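Local coordinates for protein IroE-like serine hydrolase (Shewanella oneidensis, PDB 3GFF) that probably hydrolyses ester bonds, as an IroE-like serine hydrolase of the esterase D family with an alpha/beta-hydrolase fold, at residues 84-88 against 107-111; 118-122 against 159-163; 149-153 against 165-170. One frame throughout, in Å; residues are numbered along the deposited sequence.

Overall arrangement
All three contacts lie in the alpha/beta-hydrolase fold, built round a mainly parallel sheet. Interaction 1 comes first along the chain and closes before the others open; it joins helix 86-89 to the loop leading into helix 114-132, its centre about 23 Å from the centre of the chain, the furthest of the three. Interactions 2 and 3 alternate their segments and touch through Leu118 and Val150, with centres 13 Å apart. Interaction 2 joins helix 114-132 to the loop before strand 164-168. Beside it, interaction 3 packs crossover helix 146-156 on that strand and the residues after it, which include Asp169 of a probable Ser-His-Asp triad. Interaction 1 lies 20 Å from interaction 2 and 17 Å from interaction 3, centre to centre.

Interaction 1. Residues 84-88 against 107-111; sequences TNRMR and QYQHT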
ATOM      1  N   THR A  84       3.193   5.454  24.717  1.00 27.56           N
ATOM      2  CA  THR A  84       3.635   4.987  26.015  1.00 26.07           C
ATOM      3  C   THR A  84       2.293   4.432  26.567  1.00 26.28           C
ATOM      4  O   THR A  84       2.009   3.240  26.429  1.00 25.57           O
ATOM      5  CB  THR A  84       4.237   6.108  26.832  1.00 25.83           C
ATOM      6  OG1 THR A  84       3.239   7.086  27.104  1.00 26.26           O
ATOM      7  CG2 THR A  84       5.414   6.763  26.075  1.00 24.84           C
ATOM      8  N   ASN A  85       1.438   5.312  27.101  1.00 26.18           N
ATOM      9  CA  ASN A  85       0.100   4.915  27.567  1.00 25.91           C
ATOM     10  C   ASN A  85      -0.986   5.336  26.527  1.00 26.57           C
ATOM     11  O   ASN A  85      -1.541   6.448  26.535  1.00 26.79           O
ATOM     12  CB  ASN A  85      -0.161   5.485  28.961  1.00 24.33           C
ATOM     13  CG  ASN A  85      -1.379   4.877  29.644  1.00 22.93           C
ATOM     14  OD1 ASN A  85      -2.270   4.301  29.004  1.00 21.01           O
ATOM     15  ND2 ASN A  85      -1.443   5.057  30.956  1.00 20.91           N
ATOM     16  N   ARG A  86      -1.255   4.418  25.620  1.00 27.51           N
ATOM     17  CA  ARG A  86      -2.210   4.613  24.536  1.00 27.60           C
ATOM     18  C   ARG A  86      -3.657   4.870  24.992  1.00 27.69           C
ATOM     19  O   ARG A  86      -4.341   5.724  24.444  1.00 28.27           O
ATOM     20  CB  ARG A  86      -2.162   3.377  23.650  1.00 29.09           C
ATOM     21  CG  ARG A  86      -3.096   3.395  22.446  1.00 29.13           C
ATOM     22  CD  ARG A  86      -2.684   2.332  21.441  1.00 29.71           C
ATOM     23  NE  ARG A  86      -3.223   2.678  20.137  1.00 29.66           N
ATOM     24  CZ  ARG A  86      -4.349   2.182  19.629  1.00 31.01           C
ATOM     25  NH1 ARG A  86      -5.053   1.264  20.308  1.00 31.12           N
ATOM     26  NH2 ARG A  86      -4.765   2.592  18.426  1.00 29.38           N
HETATM   27  N   MSE A  87      -4.139   4.134  25.983  1.00 27.19           N
HETATM   28  CA  MSE A  87      -5.503   4.372  26.434  1.00 27.62           C
HETATM   29  C   MSE A  87      -5.615   5.740  27.100  1.00 25.10           C
HETATM   30  O   MSE A  87      -6.665   6.331  27.108  1.00 25.03           O
HETATM   31  CB  MSE A  87      -6.013   3.264  27.355  1.00 29.03           C
HETATM   32  CG  MSE A  87      -6.392   1.951  26.623  1.00 31.49           C
HETATM   33 SE   MSE A  87      -7.789   2.196  25.249  0.75 36.48          SE
HETATM   34  CE  MSE A  87      -9.114   2.779  26.497  1.00 32.01           C
ATOM     35  N   ARG A  88      -4.526   6.244  27.633  1.00 24.13           N
ATOM     36  CA  ARG A  88      -4.549   7.519  28.318  1.00 23.61           C
ATOM     37  C   ARG A  88      -4.552   8.636  27.309  1.00 24.11           C
ATOM     38  O   ARG A  88      -5.379   9.523  27.405  1.00 24.47           O
ATOM     39  CB  ARG A  88      -3.342   7.658  29.238  1.00 23.14           C
ATOM     40  CG  ARG A  88      -3.295   8.909  30.117  1.00 22.59           C
ATOM     41  CD  ARG A  88      -1.877   9.102  30.638  1.00 22.77           C
ATOM     42  NE  ARG A  88      -0.952   9.347  29.533  1.00 21.87           N
ATOM     43  CZ  ARG A  88       0.372   9.395  29.638  1.00 22.09           C
ATOM     44  NH1 ARG A  88       0.979   9.210  30.811  1.00 21.16           N
ATOM     45  NH2 ARG A  88       1.110   9.626  28.556  1.00 21.63           N
ATOM     46  N   GLN A 107      -6.563  -0.681  32.136  1.00 23.31           N
ATOM     47  CA  GLN A 107      -6.002   0.546  31.608  1.00 24.30           C
ATOM     48  C   GLN A 107      -7.070   1.606  31.188  1.00 24.21           C
ATOM     49  O   GLN A 107      -6.741   2.743  30.773  1.00 22.76           O
ATOM     50  CB  GLN A 107      -4.936   0.219  30.563  1.00 26.60           C
ATOM     51  CG  GLN A 107      -3.602  -0.333  31.265  1.00 27.39           C
ATOM     52  CD  GLN A 107      -3.755  -1.691  32.009  1.00 28.21           C
ATOM     53  OE1 GLN A 107      -3.681  -1.742  33.235  1.00 29.37           O
ATOM     54  NE2 GLN A 107      -3.965  -2.787  31.259  1.00 28.95           N
ATOM     55  N   TYR A 108      -8.343   1.249  31.367  1.00 23.00           N
ATOM     56  CA  TYR A 108      -9.452   2.196  31.185  1.00 22.06           C
ATOM     57  C   TYR A 108      -9.442   3.310  32.231  1.00 21.77           C
ATOM     58  O   TYR A 108      -9.971   4.415  31.975  1.00 21.46           O
ATOM     59  CB  TYR A 108     -10.799   1.479  31.190  1.00 22.64           C
ATOM     60  CG  TYR A 108     -11.218   1.040  29.814  1.00 22.69           C
ATOM     61  CD1 TYR A 108     -10.443   0.167  29.076  1.00 22.44           C
ATOM     62  CD2 TYR A 108     -12.389   1.507  29.257  1.00 23.28           C
ATOM     63  CE1 TYR A 108     -10.819  -0.221  27.796  1.00 23.68           C
ATOM     64  CE2 TYR A 108     -12.792   1.114  27.998  1.00 24.21           C
ATOM     65  CZ  TYR A 108     -12.002   0.249  27.265  1.00 24.03           C
ATOM     66  OH  TYR A 108     -12.411  -0.094  26.001  1.00 23.99           O
ATOM     67  N   GLN A 109      -8.828   3.025  33.384  1.00 20.07           N
ATOM     68  CA  GLN A 109      -8.712   3.981  34.484  1.00 21.69           C
ATOM     69  C   GLN A 109      -7.956   5.219  34.065  1.00 21.12           C
ATOM     70  O   GLN A 109      -8.112   6.242  34.682  1.00 21.84           O
ATOM     71  CB  GLN A 109      -7.993   3.362  35.704  1.00 21.87           C
ATOM     72  CG  GLN A 109      -6.496   3.099  35.481  1.00 21.85           C
ATOM     73  CD  GLN A 109      -5.895   2.117  36.491  1.00 22.93           C
ATOM     74  OE1 GLN A 109      -5.781   2.417  37.692  1.00 22.55           O
ATOM     75  NE2 GLN A 109      -5.457   0.941  35.985  1.00 21.58           N
ATOM     76  N   HIS A 110      -7.116   5.118  33.042  1.00 21.09           N
ATOM     77  CA  HIS A 110      -6.327   6.284  32.604  1.00 21.30           C
ATOM     78  C   HIS A 110      -6.956   7.066  31.490  1.00 20.21           C
ATOM     79  O   HIS A 110      -6.387   8.062  31.060  1.00 20.15           O
ATOM     80  CB  HIS A 110      -4.924   5.843  32.160  1.00 20.42           C
ATOM     81  CG  HIS A 110      -4.201   5.049  33.189  1.00 19.29           C
ATOM     82  ND1 HIS A 110      -4.063   3.682  33.111  1.00 20.09           N
ATOM     83  CD2 HIS A 110      -3.593   5.426  34.332  1.00 19.91           C
ATOM     84  CE1 HIS A 110      -3.376   3.252  34.148  1.00 19.98           C
ATOM     85  NE2 HIS A 110      -3.096   4.290  34.920  1.00 20.92           N
ATOM     86  N   THR A 111      -8.103   6.610  31.002  1.00 19.30           N
ATOM     87  CA  THR A 111      -8.744   7.291  29.880  1.00 20.76           C
ATOM     88  C   THR A 111      -9.055   8.769  30.136  1.00 21.75           C
ATOM     89  O   THR A 111      -9.229   9.207  31.294  1.00 22.34           O
ATOM     90  CB  THR A 111     -10.004   6.555  29.408  1.00 20.50           C
ATOM     91  OG1 THR A 111     -10.863   6.319  30.529  1.00 19.68           O
ATOM     92  CG2 THR A 111      -9.646   5.195  28.769  1.00 19.61           C
TER
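Met87, a selenomethionine, and Asn85 meet Tyr108, His110 and Thr111 where an N-capped helix start packs on a 3-10 turn, in loops of the alpha/beta-hydrolase fold. Along the Met87 side chain, CB lies 3.5 Å from Gln107 O. Beyond it the chain bends at both chi2 (-59°) and chi3 (-62°), which turns the terminal methyl toward the 107-111 segment. SE makes an oblique Met-aromatic contact with the Tyr108 ring. Met87 CE, the tip, rests over one face as a CH-pi contact, 3.9 Å from the centroid of the Tyr108 ring and displaced toward the rim. Met87 CE also presses on Thr111 CG2 at 3.4 Å, a tight carbon pair, the two side chains lying alongside and pointing the same way. Asn85 is the N-cap: its OD1 accepts from Arg88 N at 3.3 Å, with the donor well above the carbonyl plane. Asn85 ND2 sits over a face of the His110 imidazole, 3.5 Å from His110 CG, with the amide plane steeply inclined to the ring; Gln109 CG covers the opposite face. An alanine here, lacking the amide, is likely to leave Arg88 N without its side-chain cap and the His110 ring without the group packed on that face. The guanidinium of Arg88 turns away to a salt bridge with Glu24, while Arg88 CG lies against His110 O and its CB by His110 CB. Backbones also approach closely: Thr111 CA points its hydrogen at Met87 O, and Arg88 CA does likewise to His110 O at 3.3 Å.

Interaction 2. Residues 118-122 against 159-163; sequences LDFIE and RPLFS
Arg159, in the loop between helix 146-156 and strand 164-168, reaches across to two acids one helical turn apart on helix 114-132, Asp119 and Glu122, forming a salt-bridge network. NH1 serves both carboxylates. The bond from Arg159 NH1 to Glu122 OE1 is 2.9 Å long and fairly straight (161°); the oxygen lies in the guanidinium plane and offers its anti lone pair. Asp119 OD1 instead takes two weak bonds, from Arg159 NH1 at 2.9 Å and from Arg159 NH2 at 3.1 Å, with its carboxylate tilted against the guanidinium. The remaining donors are occupied as well: NH2 also binds Gly115 O, and NE binds Thr157 OG1. A bend at chi2 (-46°) brings the arginine head to Asp119 and Glu122, with Leu118 CB over one guanidinium face.

Glu122 divides its oxygens between two partners. While OE1 holds the arginine, Glu122 OE2 accepts from the backbone Leu161 N at 3.1 Å, met nearly along the C-O axis, and also lies close to Pro160 CD. Next to this polar row the contact turns apolar. Ile121 CG2 meets Leu161 CD2 at 3.5 Å, a tight pair, and Phe162 CZ at 3.8 Å. Leu118 CD2 approaches the edge of the Phe162 ring, and the ring continues inward onto Leu141 of the central sheet.

The guanidinium shared by Asp119 and Glu122 would probably offset the repulsion between the two carboxylates and help keep both ionised, and the second oxygen of Glu122 links the same network to the loop backbone just before strand 164-168.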
ATOM      1  N   LEU A 118      -2.579  16.038  22.834  1.00 21.64           N
ATOM      2  CA  LEU A 118      -2.611  17.036  21.767  1.00 22.09           C
ATOM      3  C   LEU A 118      -1.793  18.271  22.194  1.00 22.89           C
ATOM      4  O   LEU A 118      -1.080  18.878  21.387  1.00 23.21           O
ATOM      5  CB  LEU A 118      -4.050  17.430  21.402  1.00 22.89           C
ATOM      6  CG  LEU A 118      -4.763  16.417  20.500  1.00 24.21           C
ATOM      7  CD1 LEU A 118      -6.301  16.570  20.570  1.00 23.20           C
ATOM      8  CD2 LEU A 118      -4.185  16.538  19.042  1.00 22.39           C
ATOM      9  N   ASP A 119      -1.905  18.655  23.462  1.00 24.21           N
ATOM     10  CA  ASP A 119      -1.111  19.782  23.977  1.00 23.65           C
ATOM     11  C   ASP A 119       0.370  19.463  23.847  1.00 24.64           C
ATOM     12  O   ASP A 119       1.187  20.332  23.496  1.00 27.82           O
ATOM     13  CB  ASP A 119      -1.448  20.064  25.425  1.00 24.32           C
ATOM     14  CG  ASP A 119      -2.824  20.686  25.599  1.00 24.10           C
ATOM     15  OD1 ASP A 119      -3.433  21.192  24.634  1.00 22.59           O
ATOM     16  OD2 ASP A 119      -3.303  20.646  26.717  1.00 24.69           O
ATOM     17  N   PHE A 120       0.732  18.219  24.146  1.00 24.74           N
ATOM     18  CA  PHE A 120       2.112  17.730  23.952  1.00 22.56           C
ATOM     19  C   PHE A 120       2.608  17.955  22.516  1.00 21.28           C
ATOM     20  O   PHE A 120       3.733  18.386  22.294  1.00 20.29           O
ATOM     21  CB  PHE A 120       2.250  16.256  24.360  1.00 21.81           C
ATOM     22  CG  PHE A 120       3.323  15.494  23.566  1.00 21.41           C
ATOM     23  CD1 PHE A 120       4.680  15.735  23.765  1.00 21.43           C
ATOM     24  CD2 PHE A 120       2.953  14.519  22.618  1.00 21.96           C
ATOM     25  CE1 PHE A 120       5.666  15.032  23.035  1.00 21.30           C
ATOM     26  CE2 PHE A 120       3.945  13.829  21.846  1.00 20.89           C
ATOM     27  CZ  PHE A 120       5.296  14.104  22.071  1.00 21.63           C
ATOM     28  N   ILE A 121       1.751  17.669  21.549  1.00 23.23           N
ATOM     29  CA  ILE A 121       2.090  17.848  20.141  1.00 23.75           C
ATOM     30  C   ILE A 121       2.280  19.337  19.824  1.00 23.17           C
ATOM     31  O   ILE A 121       3.296  19.726  19.261  1.00 23.27           O
ATOM     32  CB  ILE A 121       1.036  17.199  19.202  1.00 24.52           C
ATOM     33  CG1 ILE A 121       1.044  15.672  19.367  1.00 24.61           C
ATOM     34  CG2 ILE A 121       1.274  17.626  17.702  1.00 23.50           C
ATOM     35  CD1 ILE A 121      -0.079  14.959  18.632  1.00 24.47           C
ATOM     36  N   GLU A 122       1.331  20.173  20.230  1.00 22.31           N
ATOM     37  CA  GLU A 122       1.398  21.594  19.902  1.00 22.28           C
ATOM     38  C   GLU A 122       2.386  22.405  20.674  1.00 22.74           C
ATOM     39  O   GLU A 122       2.953  23.355  20.125  1.00 23.15           O
ATOM     40  CB  GLU A 122       0.015  22.252  20.041  1.00 21.24           C
ATOM     41  CG  GLU A 122      -0.973  21.714  19.025  1.00 20.71           C
ATOM     42  CD  GLU A 122      -2.219  22.537  18.897  1.00 21.05           C
ATOM     43  OE1 GLU A 122      -3.129  22.438  19.740  1.00 20.52           O
ATOM     44  OE2 GLU A 122      -2.321  23.250  17.897  1.00 21.98           O
ATOM     45  N   ARG A 159      -7.942  22.778  17.264  1.00 24.12           N
ATOM     46  CA  ARG A 159      -6.489  22.902  17.417  1.00 24.42           C
ATOM     47  C   ARG A 159      -5.956  23.544  16.153  1.00 23.77           C
ATOM     48  O   ARG A 159      -6.227  23.044  15.062  1.00 23.24           O
ATOM     49  CB  ARG A 159      -5.798  21.545  17.651  1.00 24.04           C
ATOM     50  CG  ARG A 159      -6.327  20.779  18.842  1.00 24.59           C
ATOM     51  CD  ARG A 159      -6.473  21.680  20.077  1.00 24.11           C
ATOM     52  NE  ARG A 159      -6.631  20.896  21.296  1.00 24.28           N
ATOM     53  CZ  ARG A 159      -5.631  20.540  22.116  1.00 25.06           C
ATOM     54  NH1 ARG A 159      -4.375  20.880  21.868  1.00 24.31           N
ATOM     55  NH2 ARG A 159      -5.897  19.848  23.216  1.00 24.04           N
ATOM     56  N   PRO A 160      -5.232  24.672  16.297  1.00 23.73           N
ATOM     57  CA  PRO A 160      -4.730  25.434  15.141  1.00 23.05           C
ATOM     58  C   PRO A 160      -3.577  24.852  14.313  1.00 22.47           C
ATOM     59  O   PRO A 160      -3.407  25.253  13.173  1.00 22.31           O
ATOM     60  CB  PRO A 160      -4.378  26.802  15.763  1.00 23.69           C
ATOM     61  CG  PRO A 160      -4.089  26.520  17.169  1.00 23.40           C
ATOM     62  CD  PRO A 160      -4.937  25.356  17.577  1.00 24.01           C
ATOM     63  N   LEU A 161      -2.820  23.911  14.875  1.00 23.25           N
ATOM     64  CA  LEU A 161      -1.674  23.300  14.224  1.00 23.60           C
ATOM     65  C   LEU A 161      -2.000  22.547  12.917  1.00 24.82           C
ATOM     66  O   LEU A 161      -1.246  22.649  11.930  1.00 22.09           O
ATOM     67  CB  LEU A 161      -1.027  22.279  15.174  1.00 22.90           C
ATOM     68  CG  LEU A 161       0.183  21.481  14.670  1.00 22.29           C
ATOM     69  CD1 LEU A 161       1.370  22.437  14.360  1.00 23.10           C
ATOM     70  CD2 LEU A 161       0.640  20.380  15.644  1.00 22.00           C
ATOM     71  N   PHE A 162      -3.090  21.770  12.939  1.00 23.63           N
ATOM     72  CA  PHE A 162      -3.414  20.879  11.829  1.00 24.84           C
ATOM     73  C   PHE A 162      -4.490  21.449  10.895  1.00 23.95           C
ATOM     74  O   PHE A 162      -5.468  21.976  11.369  1.00 23.63           O
ATOM     75  CB  PHE A 162      -3.936  19.514  12.334  1.00 25.36           C
ATOM     76  CG  PHE A 162      -3.002  18.770  13.234  1.00 25.69           C
ATOM     77  CD1 PHE A 162      -1.875  18.161  12.735  1.00 26.08           C
ATOM     78  CD2 PHE A 162      -3.280  18.627  14.589  1.00 27.12           C
ATOM     79  CE1 PHE A 162      -1.008  17.433  13.575  1.00 26.71           C
ATOM     80  CE2 PHE A 162      -2.414  17.902  15.436  1.00 26.20           C
ATOM     81  CZ  PHE A 162      -1.286  17.314  14.916  1.00 26.33           C
ATOM     82  N   SER A 163      -4.301  21.318   9.579  1.00 24.63           N
ATOM     83  CA  SER A 163      -5.329  21.739   8.593  1.00 24.53           C
ATOM     84  C   SER A 163      -6.108  20.552   8.024  1.00 22.95           C
ATOM     85  O   SER A 163      -7.205  20.722   7.474  1.00 23.79           O
ATOM     86  CB  SER A 163      -4.712  22.531   7.438  1.00 24.64           C
ATOM     87  OG  SER A 163      -3.608  21.836   6.881  1.00 26.13           O
TER

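Interaction 3. Residues 149-153 against 165-170; sequences LVAME and YLALDT
Helix 149-153 and strand 165-168 run roughly antiparallel, at 140° between their directions and 7.8 Å between axes, as the helix and second strand of a beta-alpha-beta crossover in the alpha/beta-hydrolase sheet. The CA atoms of Ala151 and Tyr165 come within 6.0 Å, as do those of Leu149 and Thr170 where the chain has left the strand. The small side chains of Ala151 and Ala167 face each other, CB to CB 4.4 Å, permitting this close approach. At the start of the strand segment, the Tyr165 ring turns one face to the helix: Ala151 O lies above it, offset toward the rim, with Tyr165 CD1 3.8 Å away, while Ala151 CB stands near the same carbon.

Met152, a selenomethionine, starts out away from the strand, but the bend at chi2 (-48°) brings its end back over it. Met152 CE touches both Ala167 CB, at 3.9 Å, and Thr170 OG1, and CG touches Thr170 CG2. Tyr179 and Leu183 of helix 178-189 border the same side chain. Every touching residue here is buried, and the packing is chiefly van der Waals. The helix follows a probable nucleophile elbow bearing Ser145, and Asp169, between strand and Thr170, hydrogen-bonds His247 in a geometry consistent with a Ser-His-Asp triad. Next to that aspartate, Thr170 directs CG2, anti to its own N, at the upstream part of the helix segment, where it lies 3.8 Å from Leu149 N and 3.9 Å from Leu149 CD2.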
ATOM      1  N   LEU A 149      -9.634   8.887  17.134  1.00 24.37           N
ATOM      2  CA  LEU A 149     -10.317   9.695  18.137  1.00 23.89           C
ATOM      3  C   LEU A 149      -9.510  10.936  18.444  1.00 23.38           C
ATOM      4  O   LEU A 149     -10.097  11.934  18.819  1.00 23.74           O
ATOM      5  CB  LEU A 149     -10.549   8.924  19.445  1.00 23.88           C
ATOM      6  CG  LEU A 149     -11.570   7.804  19.419  1.00 23.85           C
ATOM      7  CD1 LEU A 149     -11.456   6.949  20.668  1.00 23.83           C
ATOM      8  CD2 LEU A 149     -12.974   8.417  19.265  1.00 23.99           C
ATOM      9  N   VAL A 150      -8.180  10.850  18.309  1.00 23.46           N
ATOM     10  CA  VAL A 150      -7.286  11.999  18.506  1.00 22.98           C
ATOM     11  C   VAL A 150      -7.553  13.024  17.390  1.00 23.16           C
ATOM     12  O   VAL A 150      -7.660  14.234  17.647  1.00 24.00           O
ATOM     13  CB  VAL A 150      -5.819  11.595  18.495  1.00 21.99           C
ATOM     14  CG1 VAL A 150      -4.928  12.845  18.563  1.00 21.96           C
ATOM     15  CG2 VAL A 150      -5.502  10.610  19.619  1.00 20.99           C
ATOM     16  N   ALA A 151      -7.639  12.530  16.150  1.00 24.59           N
ATOM     17  CA  ALA A 151      -8.012  13.358  14.984  1.00 24.27           C
ATOM     18  C   ALA A 151      -9.339  14.043  15.257  1.00 24.16           C
ATOM     19  O   ALA A 151      -9.435  15.252  15.123  1.00 26.46           O
ATOM     20  CB  ALA A 151      -8.091  12.524  13.706  1.00 23.02           C
HETATM   21  N   MSE A 152     -10.348  13.288  15.703  1.00 25.24           N
HETATM   22  CA  MSE A 152     -11.684  13.868  15.962  1.00 23.83           C
HETATM   23  C   MSE A 152     -11.640  14.962  17.006  1.00 24.08           C
HETATM   24  O   MSE A 152     -12.281  15.990  16.841  1.00 24.04           O
HETATM   25  CB  MSE A 152     -12.692  12.794  16.407  1.00 24.37           C
HETATM   26  CG  MSE A 152     -13.063  11.750  15.331  1.00 23.92           C
HETATM   27 SE   MSE A 152     -13.519  12.552  13.588  0.75 23.92          SE
HETATM   28  CE  MSE A 152     -14.150  11.054  12.628  1.00 23.31           C
ATOM     29  N   GLU A 153     -10.904  14.722  18.095  1.00 22.79           N
ATOM     30  CA  GLU A 153     -10.786  15.681  19.197  1.00 23.26           C
ATOM     31  C   GLU A 153      -9.998  16.955  18.781  1.00 23.58           C
ATOM     32  O   GLU A 153     -10.351  18.071  19.133  1.00 24.96           O
ATOM     33  CB  GLU A 153     -10.179  14.971  20.405  1.00 23.50           C
ATOM     34  CG  GLU A 153     -10.186  15.756  21.694  1.00 23.07           C
ATOM     35  CD  GLU A 153     -11.583  16.072  22.211  1.00 23.48           C
ATOM     36  OE1 GLU A 153     -12.607  15.652  21.598  1.00 23.93           O
ATOM     37  OE2 GLU A 153     -11.648  16.755  23.225  1.00 22.41           O
ATOM     38  N   TYR A 165      -7.022  16.154   8.461  1.00 25.53           N
ATOM     39  CA  TYR A 165      -7.071  14.956   9.278  1.00 24.61           C
ATOM     40  C   TYR A 165      -7.516  13.739   8.468  1.00 23.49           C
ATOM     41  O   TYR A 165      -8.427  13.805   7.628  1.00 24.12           O
ATOM     42  CB  TYR A 165      -8.073  15.147  10.425  1.00 24.44           C
ATOM     43  CG  TYR A 165      -7.791  16.316  11.355  1.00 24.07           C
ATOM     44  CD1 TYR A 165      -6.944  16.158  12.429  1.00 23.77           C
ATOM     45  CD2 TYR A 165      -8.387  17.552  11.177  1.00 22.42           C
ATOM     46  CE1 TYR A 165      -6.666  17.200  13.283  1.00 23.39           C
ATOM     47  CE2 TYR A 165      -8.138  18.610  12.068  1.00 22.73           C
ATOM     48  CZ  TYR A 165      -7.266  18.407  13.116  1.00 23.19           C
ATOM     49  OH  TYR A 165      -6.939  19.372  14.035  1.00 23.76           O
ATOM     50  N   LEU A 166      -6.865  12.630   8.771  1.00 23.02           N
ATOM     51  CA  LEU A 166      -7.173  11.337   8.234  1.00 22.90           C
ATOM     52  C   LEU A 166      -7.593  10.516   9.422  1.00 23.85           C
ATOM     53  O   LEU A 166      -6.761  10.246  10.301  1.00 26.44           O
ATOM     54  CB  LEU A 166      -5.989  10.682   7.501  1.00 22.27           C
ATOM     55  CG  LEU A 166      -5.970  10.967   5.993  1.00 22.84           C
ATOM     56  CD1 LEU A 166      -5.614  12.408   5.716  1.00 23.29           C
ATOM     57  CD2 LEU A 166      -5.040   9.986   5.250  1.00 21.95           C
ATOM     58  N   ALA A 167      -8.878  10.143   9.454  1.00 22.52           N
ATOM     59  CA  ALA A 167      -9.452   9.325  10.547  1.00 22.29           C
ATOM     60  C   ALA A 167      -9.790   7.948   9.963  1.00 21.52           C
ATOM     61  O   ALA A 167     -10.736   7.805   9.228  1.00 21.36           O
ATOM     62  CB  ALA A 167     -10.676  10.002  11.134  1.00 18.83           C
ATOM     63  N   LEU A 168      -8.954   6.965  10.263  1.00 22.53           N
ATOM     64  CA  LEU A 168      -9.034   5.626   9.672  1.00 22.88           C
ATOM     65  C   LEU A 168      -9.684   4.613  10.638  1.00 23.37           C
ATOM     66  O   LEU A 168      -9.079   4.124  11.581  1.00 24.89           O
ATOM     67  CB  LEU A 168      -7.634   5.176   9.231  1.00 22.26           C
ATOM     68  CG  LEU A 168      -6.832   6.217   8.400  1.00 22.22           C
ATOM     69  CD1 LEU A 168      -5.386   5.736   8.046  1.00 20.82           C
ATOM     70  CD2 LEU A 168      -7.645   6.628   7.169  1.00 21.12           C
ATOM     71  N   ASP A 169     -10.938   4.341  10.359  1.00 24.57           N
ATOM     72  CA  ASP A 169     -11.802   3.442  11.122  1.00 24.64           C
ATOM     73  C   ASP A 169     -11.821   3.831  12.574  1.00 23.08           C
ATOM     74  O   ASP A 169     -11.551   3.041  13.452  1.00 24.54           O
ATOM     75  CB  ASP A 169     -11.407   1.997  10.932  1.00 24.23           C
ATOM     76  CG  ASP A 169     -12.607   1.087  10.886  1.00 25.04           C
ATOM     77  OD1 ASP A 169     -13.636   1.520  10.324  1.00 25.03           O
ATOM     78  OD2 ASP A 169     -12.515  -0.048  11.381  1.00 23.97           O
ATOM     79  N   THR A 170     -12.161   5.083  12.798  1.00 24.18           N
ATOM     80  CA  THR A 170     -12.196   5.690  14.149  1.00 24.55           C
ATOM     81  C   THR A 170     -13.020   4.856  15.136  1.00 24.11           C
ATOM     82  O   THR A 170     -14.127   4.413  14.798  1.00 22.25           O
ATOM     83  CB  THR A 170     -12.819   7.082  14.060  1.00 25.65           C
ATOM     84  OG1 THR A 170     -12.083   7.843  13.092  1.00 27.29           O
ATOM     85  CG2 THR A 170     -12.817   7.819  15.440  1.00 24.73           C
TER